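Local structure of copper homeostasis protein cutF (Escherichia coli, 2Z4I) at residues T128-Y133 against L175-G180; E179-L184 against A198-G203. The protein contributes to copper homeostasis at the bacterial envelope, activates the Cpx pathway, and is required for efficient binding of stationary-phase cells to hydrophobic surfaces during biofilm formation. The protein carries 1 engineered substitution. All blocks are in the same frame, centred on the assembly; numbering follows the deposited sequence.

Contact 1: residues T128-Y133 against L175-G180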
ATOM      1  N   THR A 128       8.358  14.340  -9.817  1.00 32.67           N
ATOM      2  CA  THR A 128       8.770  15.522 -10.562  1.00 32.10           C
ATOM      3  C   THR A 128       8.979  16.712  -9.671  1.00 32.47           C
ATOM      4  O   THR A 128       8.214  16.937  -8.736  1.00 33.03           O
ATOM      5  CB  THR A 128       7.763  15.888 -11.639  1.00 30.53           C
ATOM      6  OG1 THR A 128       7.656  14.801 -12.567  1.00 30.59           O
ATOM      7  CG2 THR A 128       8.211  17.133 -12.369  1.00 27.74           C
ATOM      8  N   LEU A 129      10.027  17.478  -9.957  1.00 33.68           N
ATOM      9  CA  LEU A 129      10.317  18.647  -9.151  1.00 35.52           C
ATOM     10  C   LEU A 129      10.558  19.896  -9.981  1.00 38.63           C
ATOM     11  O   LEU A 129      11.120  19.845 -11.074  1.00 40.78           O
ATOM     12  CB  LEU A 129      11.523  18.389  -8.243  1.00 33.48           C
ATOM     13  CG  LEU A 129      11.415  17.220  -7.264  1.00 30.38           C
ATOM     14  CD1 LEU A 129      11.897  15.987  -7.942  1.00 30.62           C
ATOM     15  CD2 LEU A 129      12.253  17.473  -6.035  1.00 30.69           C
ATOM     16  N   ARG A 130      10.116  21.022  -9.444  1.00 41.10           N
ATOM     17  CA  ARG A 130      10.271  22.301 -10.100  1.00 43.35           C
ATOM     18  C   ARG A 130      11.097  23.127  -9.131  1.00 43.77           C
ATOM     19  O   ARG A 130      10.693  23.316  -7.986  1.00 45.11           O
ATOM     20  CB  ARG A 130       8.898  22.947 -10.285  1.00 46.89           C
ATOM     21  CG  ARG A 130       8.582  23.378 -11.700  1.00 52.92           C
ATOM     22  CD  ARG A 130       8.375  22.190 -12.638  1.00 56.47           C
ATOM     23  NE  ARG A 130       7.068  21.565 -12.448  1.00 60.17           N
ATOM     24  CZ  ARG A 130       6.491  20.734 -13.317  1.00 61.67           C
ATOM     25  NH1 ARG A 130       7.108  20.412 -14.456  1.00 60.34           N
ATOM     26  NH2 ARG A 130       5.287  20.236 -13.049  1.00 61.11           N
ATOM     27  N   GLY A 131      12.259  23.607  -9.554  1.00 42.84           N
ATOM     28  CA  GLY A 131      13.047  24.403  -8.637  1.00 42.42           C
ATOM     29  C   GLY A 131      14.073  25.265  -9.331  1.00 43.62           C
ATOM     30  O   GLY A 131      14.254  25.158 -10.550  1.00 44.09           O
HETATM   31  N   MSE A 132      14.731  26.132  -8.562  1.00 42.78           N
HETATM   32  CA  MSE A 132      15.764  26.989  -9.113  1.00 43.02           C
HETATM   33  C   MSE A 132      17.090  26.263  -8.922  1.00 43.24           C
HETATM   34  O   MSE A 132      17.588  26.155  -7.805  1.00 43.89           O
HETATM   35  CB  MSE A 132      15.791  28.340  -8.390  1.00 45.19           C
HETATM   36  CG  MSE A 132      14.527  29.206  -8.548  1.00 47.10           C
HETATM   37 SE   MSE A 132      13.926  29.548 -10.380  1.00 54.13          SE
HETATM   38  CE  MSE A 132      15.523  30.316 -11.129  1.00 50.31           C
ATOM     39  N   TYR A 133      17.646  25.746 -10.013  1.00 44.46           N
ATOM     40  CA  TYR A 133      18.910  25.014  -9.966  1.00 46.43           C
ATOM     41  C   TYR A 133      20.080  25.973 -10.060  1.00 48.70           C
ATOM     42  O   TYR A 133      20.035  26.947 -10.810  1.00 49.32           O
ATOM     43  CB  TYR A 133      18.995  24.026 -11.129  1.00 46.42           C
ATOM     44  CG  TYR A 133      20.256  23.179 -11.155  1.00 45.43           C
ATOM     45  CD1 TYR A 133      20.350  22.010 -10.399  1.00 43.87           C
ATOM     46  CD2 TYR A 133      21.347  23.537 -11.953  1.00 43.90           C
ATOM     47  CE1 TYR A 133      21.493  21.219 -10.440  1.00 42.33           C
ATOM     48  CE2 TYR A 133      22.499  22.748 -11.999  1.00 42.56           C
ATOM     49  CZ  TYR A 133      22.564  21.590 -11.238  1.00 42.54           C
ATOM     50  OH  TYR A 133      23.694  20.798 -11.275  1.00 42.36           O
ATOM     51  N   LEU A 175      15.594  28.063 -13.568  1.00 44.65           N
ATOM     52  CA  LEU A 175      14.467  27.209 -13.215  1.00 43.99           C
ATOM     53  C   LEU A 175      14.725  25.883 -13.900  1.00 43.16           C
ATOM     54  O   LEU A 175      15.193  25.857 -15.035  1.00 44.09           O
ATOM     55  CB  LEU A 175      13.142  27.797 -13.715  1.00 43.06           C
ATOM     56  CG  LEU A 175      11.902  26.985 -13.293  1.00 41.31           C
ATOM     57  CD1 LEU A 175      11.591  27.287 -11.833  1.00 39.13           C
ATOM     58  CD2 LEU A 175      10.708  27.318 -14.180  1.00 37.85           C
ATOM     59  N   LEU A 176      14.416  24.785 -13.219  1.00 42.03           N
ATOM     60  CA  LEU A 176      14.653  23.463 -13.782  1.00 40.09           C
ATOM     61  C   LEU A 176      13.518  22.551 -13.398  1.00 39.17           C
ATOM     62  O   LEU A 176      13.008  22.625 -12.281  1.00 41.18           O
ATOM     63  CB  LEU A 176      15.975  22.901 -13.232  1.00 39.93           C
ATOM     64  CG  LEU A 176      16.655  21.614 -13.735  1.00 40.90           C
ATOM     65  CD1 LEU A 176      16.809  20.638 -12.575  1.00 39.35           C
ATOM     66  CD2 LEU A 176      15.878  20.988 -14.882  1.00 38.66           C
ATOM     67  N   SER A 177      13.113  21.701 -14.332  1.00 38.13           N
ATOM     68  CA  SER A 177      12.058  20.724 -14.091  1.00 37.01           C
ATOM     69  C   SER A 177      12.686  19.355 -14.315  1.00 37.05           C
ATOM     70  O   SER A 177      13.003  18.988 -15.444  1.00 36.89           O
ATOM     71  CB  SER A 177      10.914  20.913 -15.079  1.00 38.76           C
ATOM     72  OG  SER A 177       9.988  19.848 -14.972  1.00 39.62           O
ATOM     73  N   VAL A 178      12.875  18.587 -13.252  1.00 35.89           N
ATOM     74  CA  VAL A 178      13.499  17.288 -13.420  1.00 34.82           C
ATOM     75  C   VAL A 178      12.828  16.243 -12.562  1.00 36.61           C
ATOM     76  O   VAL A 178      12.170  16.578 -11.574  1.00 38.86           O
ATOM     77  CB  VAL A 178      14.996  17.351 -13.029  1.00 32.11           C
ATOM     78  CG1 VAL A 178      15.121  17.634 -11.549  1.00 29.99           C
ATOM     79  CG2 VAL A 178      15.693  16.051 -13.383  1.00 30.45           C
ATOM     80  N   GLU A 179      12.984  14.981 -12.952  1.00 36.19           N
ATOM     81  CA  GLU A 179      12.444  13.880 -12.175  1.00 36.47           C
ATOM     82  C   GLU A 179      13.580  13.461 -11.264  1.00 35.95           C
ATOM     83  O   GLU A 179      14.735  13.505 -11.667  1.00 35.57           O
ATOM     84  CB  GLU A 179      12.054  12.711 -13.071  1.00 37.03           C
ATOM     85  CG  GLU A 179      10.659  12.832 -13.638  1.00 39.72           C
ATOM     86  CD  GLU A 179      10.255  11.611 -14.436  1.00 42.68           C
ATOM     87  OE1 GLU A 179      10.381  10.477 -13.914  1.00 42.23           O
ATOM     88  OE2 GLU A 179       9.804  11.786 -15.588  1.00 43.88           O
ATOM     89  N   GLY A 180      13.263  13.078 -10.038  1.00 35.06           N
ATOM     90  CA  GLY A 180      14.313  12.669  -9.131  1.00 35.60           C
ATOM     91  C   GLY A 180      13.790  12.143  -7.816  1.00 35.69           C
ATOM     92  O   GLY A 180      12.601  12.248  -7.530  1.00 36.10           O
TER
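Leu175, Leu129 and Leu176 give up the most surface where strands 128-133 and 175-180 pair antiparallel in the C-terminal OB barrel. Leu129 and Leu176 lie on one face of the sheet with Val178, and both reach Phe142 of strand 140-144, so branched apolar residues suit this buried side. With CG held beside its backbone N (chi1 -59°), Leu129 lays CD1 along the neighbouring strand, 3.7 Å from Val178 O. Leu176 turns CG anti to its own N, and its CB meets Tyr133 CB at 3.8 Å. Gly131, its hydrogen-bonded partner, adds no side chain beside it; Gly131 N donates to Leu176 O at 3.0 Å and 166°.

On the other face, Leu175 crosses the bent selenomethionine chain of Met132 obliquely, CD1 to SE 3.6 Å, and also touches Cys145 and Tyr206. Next to this apolar patch, Arg130 folds its chain at chi2 and chi3 until NH1 donates to Ser177 OG at 3.0 Å, a bent bond (132° at the hydrogen) with the hydroxyl tilted out of the guanidinium plane. An alanine in place of Ser177 would lose this acceptor and would probably leave the guanidinium less fixed. The contact is thus two-sided: buried hydrocarbon covers the face with Leu129 and Leu176, main-chain bonds set the register, and a small hydroxyl paired with a long cation suits the opposite face where Arg130 is exposed and Ser177 partly so.

Contact 2: residues E179-L184 against A198-G203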
ATOM      1  N   GLU A 179      12.984  14.981 -12.952  1.00 36.19           N
ATOM      2  CA  GLU A 179      12.444  13.880 -12.175  1.00 36.47           C
ATOM      3  C   GLU A 179      13.580  13.461 -11.264  1.00 35.95           C
ATOM      4  O   GLU A 179      14.735  13.505 -11.667  1.00 35.57           O
ATOM      5  CB  GLU A 179      12.054  12.711 -13.071  1.00 37.03           C
ATOM      6  CG  GLU A 179      10.659  12.832 -13.638  1.00 39.72           C
ATOM      7  CD  GLU A 179      10.255  11.611 -14.436  1.00 42.68           C
ATOM      8  OE1 GLU A 179      10.381  10.477 -13.914  1.00 42.23           O
ATOM      9  OE2 GLU A 179       9.804  11.786 -15.588  1.00 43.88           O
ATOM     10  N   GLY A 180      13.263  13.078 -10.038  1.00 35.06           N
ATOM     11  CA  GLY A 180      14.313  12.669  -9.131  1.00 35.60           C
ATOM     12  C   GLY A 180      13.790  12.143  -7.816  1.00 35.69           C
ATOM     13  O   GLY A 180      12.601  12.248  -7.530  1.00 36.10           O
ATOM     14  N   HIS A 181      14.677  11.562  -7.020  1.00 35.49           N
ATOM     15  CA  HIS A 181      14.302  11.027  -5.716  1.00 36.06           C
ATOM     16  C   HIS A 181      15.380  11.409  -4.717  1.00 36.25           C
ATOM     17  O   HIS A 181      16.487  11.778  -5.103  1.00 36.88           O
ATOM     18  CB  HIS A 181      14.179   9.504  -5.777  1.00 37.85           C
ATOM     19  CG  HIS A 181      15.398   8.824  -6.316  1.00 38.76           C
ATOM     20  ND1 HIS A 181      15.707   8.807  -7.659  1.00 39.22           N
ATOM     21  CD2 HIS A 181      16.402   8.166  -5.690  1.00 37.63           C
ATOM     22  CE1 HIS A 181      16.850   8.168  -7.837  1.00 37.36           C
ATOM     23  NE2 HIS A 181      17.292   7.769  -6.658  1.00 37.20           N
ATOM     24  N   PHE A 182      15.063  11.339  -3.432  1.00 36.74           N
ATOM     25  CA  PHE A 182      16.055  11.680  -2.429  1.00 37.09           C
ATOM     26  C   PHE A 182      16.851  10.466  -2.016  1.00 38.13           C
ATOM     27  O   PHE A 182      16.309   9.367  -1.899  1.00 39.73           O
ATOM     28  CB  PHE A 182      15.396  12.285  -1.201  1.00 36.57           C
ATOM     29  CG  PHE A 182      14.775  13.611  -1.458  1.00 37.73           C
ATOM     30  CD1 PHE A 182      13.455  13.703  -1.874  1.00 37.61           C
ATOM     31  CD2 PHE A 182      15.525  14.773  -1.326  1.00 38.01           C
ATOM     32  CE1 PHE A 182      12.892  14.929  -2.158  1.00 39.91           C
ATOM     33  CE2 PHE A 182      14.971  16.006  -1.609  1.00 39.56           C
ATOM     34  CZ  PHE A 182      13.651  16.089  -2.028  1.00 38.90           C
ATOM     35  N   THR A 183      18.144  10.659  -1.800  1.00 37.95           N
ATOM     36  CA  THR A 183      18.982   9.558  -1.385  1.00 38.53           C
ATOM     37  C   THR A 183      19.950  10.057  -0.344  1.00 39.86           C
ATOM     38  O   THR A 183      20.101  11.261  -0.169  1.00 41.28           O
ATOM     39  CB  THR A 183      19.764   9.006  -2.551  1.00 38.00           C
ATOM     40  OG1 THR A 183      20.460   7.833  -2.135  1.00 39.65           O
ATOM     41  CG2 THR A 183      20.765  10.019  -3.039  1.00 37.72           C
ATOM     42  N   LEU A 184      20.598   9.136   0.355  1.00 41.46           N
ATOM     43  CA  LEU A 184      21.570   9.501   1.377  1.00 43.39           C
ATOM     44  C   LEU A 184      22.956   9.469   0.778  1.00 46.71           C
ATOM     45  O   LEU A 184      23.319   8.522   0.089  1.00 47.13           O
ATOM     46  CB  LEU A 184      21.519   8.530   2.558  1.00 41.21           C
ATOM     47  CG  LEU A 184      20.274   8.593   3.440  1.00 39.27           C
ATOM     48  CD1 LEU A 184      20.294   7.461   4.438  1.00 38.59           C
ATOM     49  CD2 LEU A 184      20.216   9.928   4.146  1.00 39.39           C
ATOM     50  N   ALA A 198      18.798  13.122  -6.169  1.00 33.44           N
ATOM     51  CA  ALA A 198      19.424  12.390  -7.263  1.00 33.11           C
ATOM     52  C   ALA A 198      18.497  12.451  -8.469  1.00 34.00           C
ATOM     53  O   ALA A 198      17.344  12.023  -8.397  1.00 35.87           O
ATOM     54  CB  ALA A 198      19.659  10.941  -6.852  1.00 29.71           C
ATOM     55  N   PRO A 199      18.976  12.998  -9.593  1.00 34.15           N
ATOM     56  CA  PRO A 199      18.120  13.077 -10.785  1.00 34.19           C
ATOM     57  C   PRO A 199      17.811  11.708 -11.391  1.00 34.44           C
ATOM     58  O   PRO A 199      18.575  10.771 -11.215  1.00 36.55           O
ATOM     59  CB  PRO A 199      18.931  13.963 -11.727  1.00 34.74           C
ATOM     60  CG  PRO A 199      20.379  13.672 -11.310  1.00 33.90           C
ATOM     61  CD  PRO A 199      20.266  13.682  -9.805  1.00 33.80           C
ATOM     62  N   ASP A 200      16.681  11.590 -12.085  1.00 35.53           N
ATOM     63  CA  ASP A 200      16.287  10.333 -12.729  1.00 34.97           C
ATOM     64  C   ASP A 200      16.089  10.539 -14.221  1.00 35.97           C
ATOM     65  O   ASP A 200      15.851   9.573 -14.955  1.00 36.64           O
ATOM     66  CB  ASP A 200      14.977   9.790 -12.172  1.00 36.21           C
ATOM     67  CG  ASP A 200      15.115   9.185 -10.789  1.00 39.00           C
ATOM     68  OD1 ASP A 200      14.914   9.925  -9.795  1.00 41.95           O
ATOM     69  OD2 ASP A 200      15.410   7.968 -10.691  1.00 39.58           O
ATOM     70  N   THR A 201      16.162  11.792 -14.667  1.00 35.54           N
ATOM     71  CA  THR A 201      15.993  12.117 -16.086  1.00 36.79           C
ATOM     72  C   THR A 201      16.800  13.365 -16.432  1.00 38.73           C
ATOM     73  O   THR A 201      17.208  14.117 -15.540  1.00 39.23           O
ATOM     74  CB  THR A 201      14.516  12.442 -16.445  1.00 35.85           C
ATOM     75  OG1 THR A 201      14.208  13.791 -16.050  1.00 33.53           O
ATOM     76  CG2 THR A 201      13.569  11.493 -15.749  1.00 34.51           C
ATOM     77  N   ALA A 202      17.027  13.591 -17.725  1.00 39.13           N
ATOM     78  CA  ALA A 202      17.743  14.786 -18.150  1.00 40.22           C
ATOM     79  C   ALA A 202      16.861  15.935 -17.697  1.00 42.76           C
ATOM     80  O   ALA A 202      15.663  15.756 -17.462  1.00 44.36           O
ATOM     81  CB  ALA A 202      17.882  14.809 -19.646  1.00 38.14           C
ATOM     82  N   GLY A 203      17.425  17.119 -17.566  1.00 44.38           N
ATOM     83  CA  GLY A 203      16.591  18.216 -17.129  1.00 46.93           C
ATOM     84  C   GLY A 203      15.967  18.978 -18.278  1.00 48.98           C
ATOM     85  O   GLY A 203      16.151  18.649 -19.454  1.00 49.16           O
TER
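This is a surface contact within a beta hairpin of the OB domain, where strand 174-185 pairs antiparallel with strand 194-199. His181 and Ala198 form the hydrogen-bonded pair: His181 N donates to Ala198 O at 3.0 Å, and Ala198 N returns a bond to His181 O. Gly180 and Pro199 make the adjacent non-hydrogen-bonded pair, a place that tolerates proline, because its nitrogen, which has no hydrogen, is not called on to bond to the partner strand. Glycine suits the position facing it, since a CB there would run into Ala198 O. Further along, Asp200 N reaches Glu179 O at 2.8 Å, from above the carbonyl plane.

Side chains meet alongside this backbone pairing. The Thr201 and Glu179 side chains cross obliquely, Thr201 CG2 lying 3.3 Å from Glu179 CB, while the Thr201 hydroxyl OG1 donates to Ala202 O, of the next residue. His181 places CG in the crowded position between its N and carbonyl carbon (chi1 54°), which carries the ring over Ala198; the small methyl CB fits against one face, a CH-pi contact 4.2 Å from the centroid. The ring edge meets Asp200, whose carboxylate plane is turned 46° from it. The nearby Asp200 carboxylate would probably favour a protonated imidazole. ND1 donates to Asp200 OD1 at 2.5 Å, although the modelled place of that oxygen is less certain.

Strand 174-185 serves both contacts, pairing first with strand 127-135 in contact 1 and then with strand 194-199 in contact 2; Glu179 and Gly180 belong to both. Contact 1 is the more deeply buried, with Leu129 and Leu176 on a buried face against Phe142, whereas contact 2 lies at the surface, where a histidine-carboxylate bond and a methyl on the ring accompany the backbone bonds. The polar groups differ too: a guanidinium meets a neutral hydroxyl in the first, an imidazole meets an acid in the second. With centres about 9 Å apart, the contacts touch directly, Val178 CG2 packing on Thr201 O and Leu176 CD2 on Gly203 CA.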